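Local coordinates for protein rifin (Plasmodium falciparum, PDB 7JZI) that is a variant surface antigen family member, probably displayed on malaria-infected red blood cells, where its variable region is thought to engage immune receptors of the host, at residues His22-Val27 and Gln49-Thr54; Val36-Ser41 and Gly77-Cys82; Thr65-Val70 and Val83-Leu88. One frame throughout, in Å; residues are numbered along the deposited sequence.

Overall arrangement
Helix 8-33 leads the chain into contact 1, where 22-27 meets 49-54 and closes a 21-residue excursion that includes most of helix 43-50. Contact 2 opens inside that excursion, at 36-41, and closes much later at 77-82, so contacts 1 and 2 cross. Contact 3, between 65-70 and 83-88, opens after contact 1 has closed and crosses contact 2; the 12 residues it spans form a loop without helix or strand. Contacts 2 and 3 touch, with S41 OG hydrogen-bonded to E66 OE1, while contact 1 lies about 21 Å from contact 2, centre to centre. Contacts 1 and 3 join helices or their ends; contact 2 joins two interhelical loops.

Contact 1 of 3, residues His22-Val27 and Gln49-Thr54; sequences HGMKIV and QNSHYT. Unlike the reference sequence in segment 49-54: Q49 (reference Asn).
M24 and Y53 carry an apolar contact between the middle of long helix 8-33 and the turn that leads out of helix 43-50, in the helical part of the rifin held in this structure, probably its variable region. The CA atoms of M24 and Y53 are 5.3 Å apart. Y53 sets its CG between its own backbone N and carbonyl carbon (chi1 79°), and the ring lies against the helix backbone: the G23 carbonyl and M24 N lie over one face, offset toward the rim. G23 O is 3.9 Å from Y53 CD1; G23 has no side chain, and the ring meets its main chain directly. The M24 and Y53 side chains slide past each other in opposite directions, M24 CG 3.7 Å from Y53 CB. M24 CG is anti to the backbone N (chi1 -157°), and its SD reaches S51, 3.7 Å from S51 CA. S51 takes a positive phi (68°) and breaks the helical path, turning the chain toward Y53. One turn further along helix 8-33, V27 CG2 adds a looser approach to Y53 CB at 4.5 Å. No hydrogen bond joins the two segments. M24 also touches F47 and V48, while H22, I26 and V27 touch helix 101-127, so helix 8-33 packs here on helix 101-127 as well as on helix 43-50 and the turn after it.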
ATOM      1  N   HIS B  22       5.475 -25.287 -14.169  1.00164.68           N
ATOM      2  CA  HIS B  22       4.198 -24.747 -14.588  1.00170.51           C
ATOM      3  C   HIS B  22       3.486 -24.009 -13.462  1.00170.64           C
ATOM      4  O   HIS B  22       2.750 -23.063 -13.742  1.00167.35           O
ATOM      5  CB  HIS B  22       3.382 -25.833 -15.295  1.00179.12           C
ATOM      6  CG  HIS B  22       2.051 -25.372 -15.812  1.00178.45           C
ATOM      7  ND1 HIS B  22       1.656 -24.056 -15.842  1.00169.91           N
ATOM      8  CD2 HIS B  22       1.099 -26.030 -16.506  1.00177.69           C
ATOM      9  CE1 HIS B  22       0.459 -23.950 -16.375  1.00164.22           C
ATOM     10  NE2 HIS B  22       0.101 -25.142 -16.803  1.00171.69           N
ATOM     11  N   GLY B  23       3.577 -24.468 -12.210  1.00178.49           N
ATOM     12  CA  GLY B  23       2.926 -23.741 -11.135  1.00166.85           C
ATOM     13  C   GLY B  23       3.441 -22.326 -10.963  1.00163.43           C
ATOM     14  O   GLY B  23       2.710 -21.461 -10.479  1.00154.88           O
ATOM     15  N   MET B  24       4.706 -22.070 -11.325  1.00168.66           N
ATOM     16  CA  MET B  24       5.203 -20.698 -11.186  1.00161.44           C
ATOM     17  C   MET B  24       4.672 -19.707 -12.232  1.00154.16           C
ATOM     18  O   MET B  24       4.603 -18.507 -11.932  1.00153.55           O
ATOM     19  CB  MET B  24       6.727 -20.667 -11.185  1.00159.64           C
ATOM     20  CG  MET B  24       7.242 -19.399 -10.498  1.00156.71           C
ATOM     21  SD  MET B  24       8.989 -19.371 -10.100  1.00159.94           S
ATOM     22  CE  MET B  24       9.513 -18.124 -11.263  1.00150.34           C
ATOM     23  N   LYS B  25       4.386 -20.139 -13.469  1.00146.53           N
ATOM     24  CA  LYS B  25       4.016 -19.171 -14.512  1.00142.56           C
ATOM     25  C   LYS B  25       2.720 -18.408 -14.197  1.00142.23           C
ATOM     26  O   LYS B  25       2.669 -17.170 -14.333  1.00141.28           O
ATOM     27  CB  LYS B  25       3.921 -19.865 -15.874  1.00139.06           C
ATOM     28  CG  LYS B  25       4.951 -20.958 -16.064  1.00146.31           C
ATOM     29  CD  LYS B  25       5.234 -21.157 -17.538  1.00132.84           C
ATOM     30  CE  LYS B  25       6.143 -22.330 -17.760  1.00132.54           C
ATOM     31  NZ  LYS B  25       5.412 -23.586 -17.862  1.00143.97           N
ATOM     32  N   ILE B  26       1.652 -19.118 -13.821  1.00146.62           N
ATOM     33  CA  ILE B  26       0.413 -18.430 -13.467  1.00151.31           C
ATOM     34  C   ILE B  26       0.656 -17.406 -12.352  1.00145.98           C
ATOM     35  O   ILE B  26       0.084 -16.304 -12.355  1.00149.25           O
ATOM     36  CB  ILE B  26      -0.701 -19.455 -13.149  1.00149.24           C
ATOM     37  CG1 ILE B  26      -0.360 -20.394 -11.984  1.00140.31           C
ATOM     38  CG2 ILE B  26      -1.133 -20.271 -14.391  1.00154.48           C
ATOM     39  CD1 ILE B  26      -1.476 -21.514 -11.828  1.00141.98           C
ATOM     40  N   VAL B  27       1.512 -17.727 -11.383  1.00140.70           N
ATOM     41  CA  VAL B  27       1.695 -16.735 -10.330  1.00137.16           C
ATOM     42  C   VAL B  27       2.634 -15.609 -10.760  1.00128.65           C
ATOM     43  O   VAL B  27       2.541 -14.500 -10.223  1.00135.46           O
ATOM     44  CB  VAL B  27       2.174 -17.380  -9.011  1.00140.33           C
ATOM     45  CG1 VAL B  27       1.232 -18.506  -8.549  1.00145.49           C
ATOM     46  CG2 VAL B  27       3.599 -17.888  -9.098  1.00145.71           C
ATOM     47  N   GLN B  49      14.231 -15.739 -10.598  1.00155.56           N
ATOM     48  CA  GLN B  49      15.523 -16.476 -10.662  1.00152.94           C
ATOM     49  C   GLN B  49      15.594 -17.603  -9.624  1.00156.99           C
ATOM     50  O   GLN B  49      16.168 -18.650  -9.954  1.00169.20           O
ATOM     51  CB  GLN B  49      16.726 -15.537 -10.636  1.00 30.00           C
ATOM     52  CG  GLN B  49      16.806 -14.650 -11.869  1.00 30.00           C
ATOM     53  CD  GLN B  49      18.127 -13.927 -11.971  1.00 30.00           C
ATOM     54  OE1 GLN B  49      19.032 -14.132 -11.165  1.00 30.00           O
ATOM     55  NE2 GLN B  49      18.248 -13.074 -12.976  1.00 30.00           N
ATOM     56  N   ASN B  50      15.063 -17.408  -8.417  1.00149.90           N
ATOM     57  CA  ASN B  50      15.250 -18.444  -7.365  1.00147.14           C
ATOM     58  C   ASN B  50      14.132 -19.503  -7.325  1.00159.72           C
ATOM     59  O   ASN B  50      14.295 -20.444  -6.531  1.00164.38           O
ATOM     60  CB  ASN B  50      15.603 -17.819  -6.015  1.00149.45           C
ATOM     61  CG  ASN B  50      16.916 -17.068  -6.038  1.00150.14           C
ATOM     62  OD1 ASN B  50      17.574 -16.990  -7.071  1.00150.28           O
ATOM     63  ND2 ASN B  50      17.304 -16.517  -4.901  1.00141.48           N
ATOM     64  N   SER B  51      13.063 -19.386  -8.123  1.00163.64           N
ATOM     65  CA  SER B  51      11.994 -20.431  -8.212  1.00165.00           C
ATOM     66  C   SER B  51      11.177 -20.535  -6.919  1.00164.60           C
ATOM     67  O   SER B  51      10.672 -19.487  -6.516  1.00163.00           O
ATOM     68  CB  SER B  51      12.546 -21.767  -8.644  1.00169.87           C
ATOM     69  OG  SER B  51      11.500 -22.660  -8.996  1.00170.89           O
ATOM     70  N   HIS B  52      10.963 -21.745  -6.362  1.00174.38           N
ATOM     71  CA  HIS B  52      10.299 -21.887  -5.052  1.00165.93           C
ATOM     72  C   HIS B  52       8.979 -21.108  -4.982  1.00170.74           C
ATOM     73  O   HIS B  52       8.723 -20.337  -4.053  1.00173.67           O
ATOM     74  CB  HIS B  52      11.249 -21.502  -3.905  1.00158.28           C
ATOM     75  CG  HIS B  52      11.703 -20.070  -3.918  1.00159.36           C
ATOM     76  ND1 HIS B  52      13.012 -19.707  -4.150  1.00158.30           N
ATOM     77  CD2 HIS B  52      11.029 -18.914  -3.698  1.00158.77           C
ATOM     78  CE1 HIS B  52      13.120 -18.391  -4.087  1.00158.68           C
ATOM     79  NE2 HIS B  52      11.931 -17.887  -3.815  1.00157.50           N
ATOM     80  N   TYR B  53       8.102 -21.385  -5.954  1.00167.79           N
ATOM     81  CA  TYR B  53       6.903 -20.573  -6.171  1.00163.24           C
ATOM     82  C   TYR B  53       6.029 -20.436  -4.917  1.00161.26           C
ATOM     83  O   TYR B  53       5.583 -19.325  -4.600  1.00163.30           O
ATOM     84  CB  TYR B  53       6.175 -21.114  -7.412  1.00160.04           C
ATOM     85  CG  TYR B  53       5.322 -22.350  -7.253  1.00164.12           C
ATOM     86  CD1 TYR B  53       4.007 -22.261  -6.837  1.00157.21           C
ATOM     87  CD2 TYR B  53       5.854 -23.618  -7.478  1.00171.03           C
ATOM     88  CE1 TYR B  53       3.233 -23.402  -6.688  1.00161.71           C
ATOM     89  CE2 TYR B  53       5.094 -24.749  -7.333  1.00171.45           C
ATOM     90  CZ  TYR B  53       3.783 -24.640  -6.948  1.00169.64           C
ATOM     91  OH  TYR B  53       3.036 -25.783  -6.807  1.00170.91           O
ATOM     92  N   THR B  54       5.870 -21.504  -4.125  1.00159.67           N
ATOM     93  CA  THR B  54       4.952 -21.427  -2.994  1.00163.04           C
ATOM     94  C   THR B  54       5.509 -20.612  -1.836  1.00167.86           C
ATOM     95  O   THR B  54       4.879 -20.568  -0.776  1.00159.85           O
ATOM     96  CB  THR B  54       4.515 -22.822  -2.503  1.00166.95           C
ATOM     97  OG1 THR B  54       3.878 -22.718  -1.210  1.00195.92           O
ATOM     98  CG2 THR B  54       5.601 -23.960  -2.603  1.00163.20           C
TER

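Contact 2 of 3, residues Val36-Ser41 and Gly77-Cys82; sequences VDTLKS and GIHPIC
The H79 imidazole is met obliquely by T38 and L39, and at its edge, in the ring plane, by the backbone N-H of I81. This joins two loops of the helical domain: the link after helix 8-33, and a helical (3-10-like) turn at 79-82 just before helix 84-88. Inside the turn C82 N bonds to H79 O at 3.3 Å, and I81 N, two residues on from the histidine, donates to H79 ND1 at 3.0 Å with a fairly straight 165° angle. That second bond helps set the rotation of the ring. T38 and H79 reach toward each other tip to tip, the hydroxyl near CE1, a contact and not a hydrogen bond. With OG1 anti to its own backbone N (chi1 172°), T38 also lays that oxygen against P80 CG, while its methyl CG2 sits 3.7 Å from I81 CB. L39 and I81 then extend the contact inward onto helix 56-70, L39 touching I63 and E66, and I81 touching M67. C82 is disulfide-bonded to C71, fixing the turn to the chain just beyond that helix. At the inner end, L39 CD2 meets I81 CD1 at 3.6 Å.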
ATOM      1  N   VAL B  36       4.531  -5.959  -9.390  1.00105.45           N
ATOM      2  CA  VAL B  36       5.763  -6.235  -8.676  1.00 92.13           C
ATOM      3  C   VAL B  36       6.965  -6.001  -9.609  1.00109.19           C
ATOM      4  O   VAL B  36       8.085  -5.773  -9.146  1.00117.10           O
ATOM      5  CB  VAL B  36       5.683  -7.673  -8.139  1.00112.59           C
ATOM      6  CG1 VAL B  36       6.956  -8.072  -7.441  1.00119.36           C
ATOM      7  CG2 VAL B  36       4.496  -7.822  -7.209  1.00111.57           C
ATOM      8  N   ASP B  37       6.736  -6.008 -10.929  1.00126.71           N
ATOM      9  CA  ASP B  37       7.638  -5.494 -11.969  1.00112.93           C
ATOM     10  C   ASP B  37       8.278  -4.116 -11.751  1.00103.95           C
ATOM     11  O   ASP B  37       9.460  -3.916 -12.072  1.00107.20           O
ATOM     12  CB  ASP B  37       6.887  -5.597 -13.304  1.00115.95           C
ATOM     13  CG  ASP B  37       7.808  -5.544 -14.498  1.00152.31           C
ATOM     14  OD1 ASP B  37       8.235  -6.589 -15.037  1.00173.55           O
ATOM     15  OD2 ASP B  37       7.825  -4.423 -15.062  1.00155.32           O
ATOM     16  N   THR B  38       7.566  -3.146 -11.190  1.00101.79           N
ATOM     17  CA  THR B  38       8.170  -1.818 -11.218  1.00100.87           C
ATOM     18  C   THR B  38       9.065  -1.529 -10.013  1.00121.27           C
ATOM     19  O   THR B  38       9.828  -0.558 -10.056  1.00125.52           O
ATOM     20  CB  THR B  38       7.089  -0.751 -11.368  1.00 93.48           C
ATOM     21  OG1 THR B  38       7.671   0.544 -11.211  1.00116.89           O
ATOM     22  CG2 THR B  38       5.982  -0.957 -10.352  1.00103.49           C
ATOM     23  N   LEU B  39       9.021  -2.349  -8.965  1.00 98.39           N
ATOM     24  CA  LEU B  39       9.843  -2.095  -7.784  1.00113.46           C
ATOM     25  C   LEU B  39      11.335  -2.200  -8.095  1.00104.47           C
ATOM     26  O   LEU B  39      11.798  -3.213  -8.628  1.00111.12           O
ATOM     27  CB  LEU B  39       9.477  -3.068  -6.661  1.00116.41           C
ATOM     28  CG  LEU B  39       8.008  -3.161  -6.253  1.00103.21           C
ATOM     29  CD1 LEU B  39       7.844  -4.221  -5.189  1.00103.22           C
ATOM     30  CD2 LEU B  39       7.520  -1.817  -5.754  1.00 89.87           C
ATOM     31  N   LYS B  40      12.092  -1.157  -7.732  1.00115.78           N
ATOM     32  CA  LYS B  40      13.528  -1.078  -7.986  1.00119.23           C
ATOM     33  C   LYS B  40      14.369  -1.767  -6.922  1.00119.47           C
ATOM     34  O   LYS B  40      15.597  -1.792  -7.054  1.00107.73           O
ATOM     35  CB  LYS B  40      13.972   0.383  -8.091  1.00111.00           C
ATOM     36  CG  LYS B  40      13.758   1.032  -9.452  1.00126.96           C
ATOM     37  CD  LYS B  40      14.990   1.827  -9.867  1.00120.61           C
ATOM     38  CE  LYS B  40      16.070   0.936 -10.469  1.00121.48           C
ATOM     39  NZ  LYS B  40      17.191   1.743 -11.020  1.00130.11           N
ATOM     40  N   SER B  41      13.750  -2.298  -5.863  1.00113.11           N
ATOM     41  CA  SER B  41      14.437  -3.271  -5.021  1.00112.64           C
ATOM     42  C   SER B  41      14.912  -4.470  -5.829  1.00119.78           C
ATOM     43  O   SER B  41      16.010  -4.991  -5.602  1.00125.70           O
ATOM     44  CB  SER B  41      13.517  -3.740  -3.900  1.00 98.77           C
ATOM     45  OG  SER B  41      12.411  -4.443  -4.442  1.00 93.59           O
ATOM     46  N   GLY B  77       8.167  12.220  -6.310  1.00 84.09           N
ATOM     47  CA  GLY B  77       7.896  11.662  -7.617  1.00 78.10           C
ATOM     48  C   GLY B  77       6.782  10.632  -7.582  1.00 89.72           C
ATOM     49  O   GLY B  77       6.361  10.149  -6.529  1.00 98.54           O
ATOM     50  N   ILE B  78       6.295  10.292  -8.774  1.00 94.78           N
ATOM     51  CA  ILE B  78       5.201   9.338  -8.932  1.00 91.43           C
ATOM     52  C   ILE B  78       5.790   8.006  -9.373  1.00 90.69           C
ATOM     53  O   ILE B  78       6.723   7.964 -10.183  1.00103.19           O
ATOM     54  CB  ILE B  78       4.145   9.859  -9.923  1.00 98.77           C
ATOM     55  CG1 ILE B  78       3.363  11.018  -9.299  1.00104.58           C
ATOM     56  CG2 ILE B  78       3.169   8.763 -10.295  1.00114.25           C
ATOM     57  CD1 ILE B  78       3.622  12.363  -9.950  1.00106.80           C
ATOM     58  N   HIS B  79       5.224   6.913  -8.864  1.00 90.74           N
ATOM     59  CA  HIS B  79       5.703   5.566  -9.116  1.00 84.15           C
ATOM     60  C   HIS B  79       4.554   4.693  -9.603  1.00 97.59           C
ATOM     61  O   HIS B  79       3.449   4.751  -9.052  1.00 92.37           O
ATOM     62  CB  HIS B  79       6.307   4.994  -7.823  1.00 83.67           C
ATOM     63  CG  HIS B  79       6.904   3.627  -7.964  1.00 97.20           C
ATOM     64  ND1 HIS B  79       6.166   2.519  -8.322  1.00 98.52           N
ATOM     65  CD2 HIS B  79       8.164   3.184  -7.746  1.00 89.06           C
ATOM     66  CE1 HIS B  79       6.952   1.458  -8.339  1.00 92.48           C
ATOM     67  NE2 HIS B  79       8.168   1.833  -7.989  1.00 93.04           N
ATOM     68  N   PRO B  80       4.793   3.865 -10.625  1.00108.34           N
ATOM     69  CA  PRO B  80       3.678   3.156 -11.278  1.00 95.32           C
ATOM     70  C   PRO B  80       2.861   2.262 -10.359  1.00 93.63           C
ATOM     71  O   PRO B  80       1.653   2.112 -10.584  1.00104.30           O
ATOM     72  CB  PRO B  80       4.371   2.317 -12.362  1.00 95.77           C
ATOM     73  CG  PRO B  80       5.774   2.796 -12.454  1.00 94.36           C
ATOM     74  CD  PRO B  80       6.029   3.847 -11.426  1.00 97.16           C
ATOM     75  N   ILE B  81       3.479   1.640  -9.351  1.00 88.44           N
ATOM     76  CA  ILE B  81       2.779   0.621  -8.498  1.00 95.45           C
ATOM     77  C   ILE B  81       1.618   1.211  -7.718  1.00 81.54           C
ATOM     78  O   ILE B  81       0.688   0.472  -7.389  1.00 71.89           O
ATOM     79  CB  ILE B  81       3.726  -0.150  -7.561  1.00 92.27           C
ATOM     80  CG1 ILE B  81       3.151  -1.519  -7.191  1.00 81.88           C
ATOM     81  CG2 ILE B  81       4.084   0.661  -6.328  1.00 93.63           C
ATOM     82  CD1 ILE B  81       3.946  -2.262  -6.152  1.00 88.36           C
ATOM     83  N   CYS B  82       1.670   2.497  -7.444  1.00 76.49           N
ATOM     84  CA  CYS B  82       0.670   3.075  -6.529  1.00 87.02           C
ATOM     85  C   CYS B  82      -0.762   2.844  -7.026  1.00 95.60           C
ATOM     86  O   CYS B  82      -1.632   2.643  -6.174  1.00 91.13           O
ATOM     87  CB  CYS B  82       1.038   4.522  -6.249  1.00 88.15           C
ATOM     88  SG  CYS B  82       2.692   4.700  -5.536  1.00 91.79           S
TER

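Contact 3 of 3, residues Thr65-Val70 and Val83-Leu88; sequences TEMNEV and VVREKL
M67 supplies the apolar part of the contact, resting its sulfur against three side chains of the short helix 84-88. M67 SD lies 4.1 Å from R85 CG, with V84 CG1 and L88 CD1 slightly farther off. CG stands anti to the backbone N (chi1 -158°), and the chain bends at the thioether. M67 and R85 run past each other in opposite directions, so the sulfur meets the aliphatic base of the arginine and not its charged end. The polar part is a proximity without a bond: N68 ND2 lies at the edge of the R85 guanidinium, near its plane, 3.3 Å from NH1, but both groups are donors. Their side chains cross at about a right angle, with the amide and guanidinium planes 50° apart. R85 finds its acceptor outside: NH2 bonds to the backbone of another protein chain, an aromatic side chain of which forms a cation-pi contact with R85. Q101 and I105 of helix 101-127 pack beside M67, and Q101 also touches N68 and R85. The axes of the short segments come no closer than 13.2 Å, so the reaching side chains of M67 and R85 make the contact, with N68 beside them. Two helical segments thus lie at a wide angle (124°), their connecting loop closed by the C71-C82 disulfide, beside the surface that the other protein chain contacts in this structure.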
ATOM      1  N   THR B  65       5.884  -3.390   2.621  1.00100.53           N
ATOM      2  CA  THR B  65       6.848  -2.402   3.098  1.00102.63           C
ATOM      3  C   THR B  65       7.244  -1.472   1.966  1.00 90.12           C
ATOM      4  O   THR B  65       7.021  -0.255   2.041  1.00 92.39           O
ATOM      5  CB  THR B  65       8.092  -3.078   3.694  1.00100.87           C
ATOM      6  OG1 THR B  65       9.049  -3.328   2.660  1.00133.21           O
ATOM      7  CG2 THR B  65       7.736  -4.378   4.385  1.00114.61           C
ATOM      8  N   GLU B  66       7.713  -2.050   0.858  1.00 99.90           N
ATOM      9  CA  GLU B  66       8.143  -1.212  -0.248  1.00 87.19           C
ATOM     10  C   GLU B  66       7.012  -0.319  -0.723  1.00 92.77           C
ATOM     11  O   GLU B  66       7.201   0.897  -0.863  1.00 91.63           O
ATOM     12  CB  GLU B  66       8.645  -2.063  -1.403  1.00 92.59           C
ATOM     13  CG  GLU B  66       9.211  -1.233  -2.535  1.00 92.74           C
ATOM     14  CD  GLU B  66      10.526  -1.774  -3.025  1.00107.02           C
ATOM     15  OE1 GLU B  66      10.865  -2.898  -2.609  1.00109.43           O
ATOM     16  OE2 GLU B  66      11.203  -1.091  -3.830  1.00102.36           O
ATOM     17  N   MET B  67       5.806  -0.881  -0.884  1.00 91.77           N
ATOM     18  CA  MET B  67       4.726  -0.066  -1.423  1.00 76.98           C
ATOM     19  C   MET B  67       4.443   1.108  -0.506  1.00 93.91           C
ATOM     20  O   MET B  67       4.335   2.249  -0.977  1.00 76.90           O
ATOM     21  CB  MET B  67       3.474  -0.917  -1.640  1.00 73.30           C
ATOM     22  CG  MET B  67       2.506  -0.324  -2.655  1.00108.05           C
ATOM     23  SD  MET B  67       1.050  -1.338  -3.015  1.00100.67           S
ATOM     24  CE  MET B  67       1.780  -2.964  -3.104  1.00 78.60           C
ATOM     25  N   ASN B  68       4.481   0.845   0.797  1.00100.70           N
ATOM     26  CA  ASN B  68       4.227   1.914   1.790  1.00 80.88           C
ATOM     27  C   ASN B  68       5.257   3.020   1.547  1.00 86.15           C
ATOM     28  O   ASN B  68       4.847   4.184   1.514  1.00 88.67           O
ATOM     29  CB  ASN B  68       4.184   1.383   3.220  1.00 95.69           C
ATOM     30  CG  ASN B  68       2.930   0.594   3.522  1.00 99.11           C
ATOM     31  OD1 ASN B  68       2.809   0.003   4.592  1.00100.76           O
ATOM     32  ND2 ASN B  68       1.992   0.576   2.593  1.00101.05           N
ATOM     33  N   GLU B  69       6.544   2.680   1.399  1.00 95.72           N
ATOM     34  CA  GLU B  69       7.552   3.718   1.227  1.00 90.97           C
ATOM     35  C   GLU B  69       7.360   4.474  -0.077  1.00 91.11           C
ATOM     36  O   GLU B  69       7.549   5.695  -0.115  1.00 80.11           O
ATOM     37  CB  GLU B  69       8.964   3.138   1.262  1.00108.14           C
ATOM     38  CG  GLU B  69      10.020   4.226   1.306  1.00117.91           C
ATOM     39  CD  GLU B  69      11.414   3.735   0.991  1.00139.22           C
ATOM     40  OE1 GLU B  69      11.690   2.551   1.254  1.00139.96           O
ATOM     41  OE2 GLU B  69      12.225   4.524   0.460  1.00151.11           O
ATOM     42  N   VAL B  70       6.980   3.782  -1.153  1.00 87.13           N
ATOM     43  CA  VAL B  70       7.035   4.441  -2.454  1.00 84.04           C
ATOM     44  C   VAL B  70       5.721   5.109  -2.822  1.00 82.08           C
ATOM     45  O   VAL B  70       5.672   5.871  -3.796  1.00 93.29           O
ATOM     46  CB  VAL B  70       7.442   3.485  -3.592  1.00100.57           C
ATOM     47  CG1 VAL B  70       8.954   3.248  -3.592  1.00 90.38           C
ATOM     48  CG2 VAL B  70       6.661   2.194  -3.531  1.00100.97           C
ATOM     49  N   VAL B  83      -1.006   2.829  -8.333  1.00 92.40           N
ATOM     50  CA  VAL B  83      -2.397   2.712  -8.857  1.00 83.64           C
ATOM     51  C   VAL B  83      -3.020   1.388  -8.419  1.00 87.09           C
ATOM     52  O   VAL B  83      -4.242   1.349  -8.247  1.00 84.05           O
ATOM     53  CB  VAL B  83      -2.442   2.891 -10.383  1.00 87.22           C
ATOM     54  CG1 VAL B  83      -1.745   1.757 -11.115  1.00 93.61           C
ATOM     55  CG2 VAL B  83      -3.859   3.078 -10.900  1.00 76.62           C
ATOM     56  N   VAL B  84      -2.219   0.352  -8.206  1.00 86.20           N
ATOM     57  CA  VAL B  84      -2.784  -0.993  -7.896  1.00 97.00           C
ATOM     58  C   VAL B  84      -3.550  -0.960  -6.572  1.00 95.72           C
ATOM     59  O   VAL B  84      -4.372  -1.856  -6.347  1.00 95.96           O
ATOM     60  CB  VAL B  84      -1.708  -2.091  -7.917  1.00 94.27           C
ATOM     61  CG1 VAL B  84      -1.040  -2.269  -6.565  1.00105.37           C
ATOM     62  CG2 VAL B  84      -2.272  -3.412  -8.407  1.00112.59           C
ATOM     63  N   ARG B  85      -3.302   0.039  -5.733  1.00101.00           N
ATOM     64  CA  ARG B  85      -3.948   0.075  -4.403  1.00 82.89           C
ATOM     65  C   ARG B  85      -5.464   0.094  -4.584  1.00 93.88           C
ATOM     66  O   ARG B  85      -6.155  -0.539  -3.781  1.00 88.34           O
ATOM     67  CB  ARG B  85      -3.481   1.309  -3.634  1.00 83.81           C
ATOM     68  CG  ARG B  85      -2.292   1.073  -2.719  1.00 91.75           C
ATOM     69  CD  ARG B  85      -1.855   2.377  -2.084  1.00 71.73           C
ATOM     70  NE  ARG B  85      -0.962   2.161  -0.959  1.00 81.86           N
ATOM     71  CZ  ARG B  85      -0.326   3.127  -0.313  1.00 91.91           C
ATOM     72  NH1 ARG B  85       0.461   2.836   0.705  1.00 69.42           N
ATOM     73  NH2 ARG B  85      -0.480   4.382  -0.686  1.00110.72           N
ATOM     74  N   GLU B  86      -5.967   0.790  -5.599  1.00 99.27           N
ATOM     75  CA  GLU B  86      -7.437   0.921  -5.754  1.00 96.99           C
ATOM     76  C   GLU B  86      -8.037  -0.469  -5.922  1.00100.56           C
ATOM     77  O   GLU B  86      -9.101  -0.727  -5.347  1.00 99.99           O
ATOM     78  CB  GLU B  86      -7.769   1.757  -6.985  1.00102.77           C
ATOM     79  CG  GLU B  86      -7.361   3.211  -6.864  1.00123.35           C
ATOM     80  CD  GLU B  86      -7.566   4.015  -8.137  1.00142.61           C
ATOM     81  OE1 GLU B  86      -7.667   3.398  -9.214  1.00147.34           O
ATOM     82  OE2 GLU B  86      -7.631   5.255  -8.045  1.00155.47           O
ATOM     83  N   LYS B  87      -7.372  -1.320  -6.692  1.00109.27           N
ATOM     84  CA  LYS B  87      -7.850  -2.705  -6.897  1.00 95.05           C
ATOM     85  C   LYS B  87      -7.809  -3.447  -5.566  1.00 95.71           C
ATOM     86  O   LYS B  87      -8.702  -4.261  -5.323  1.00 97.42           O
ATOM     87  CB  LYS B  87      -6.998  -3.361  -7.983  1.00104.48           C
ATOM     88  CG  LYS B  87      -6.698  -2.452  -9.167  1.00 96.10           C
ATOM     89  CD  LYS B  87      -5.970  -3.129 -10.305  1.00118.56           C
ATOM     90  CE  LYS B  87      -5.708  -2.190 -11.464  1.00127.92           C
ATOM     91  NZ  LYS B  87      -5.127  -2.895 -12.631  1.00106.04           N
ATOM     92  N   LEU B  88      -6.791  -3.183  -4.754  1.00 98.31           N
ATOM     93  CA  LEU B  88      -6.639  -3.881  -3.455  1.00 87.85           C
ATOM     94  C   LEU B  88      -7.812  -3.532  -2.548  1.00 91.71           C
ATOM     95  O   LEU B  88      -8.173  -4.366  -1.716  1.00 90.38           O
ATOM     96  CB  LEU B  88      -5.300  -3.502  -2.823  1.00101.60           C
ATOM     97  CG  LEU B  88      -4.054  -4.061  -3.506  1.00 99.51           C
ATOM     98  CD1 LEU B  88      -2.800  -3.428  -2.928  1.00 84.05           C
ATOM     99  CD2 LEU B  88      -3.994  -5.573  -3.366  1.00101.00           C
TER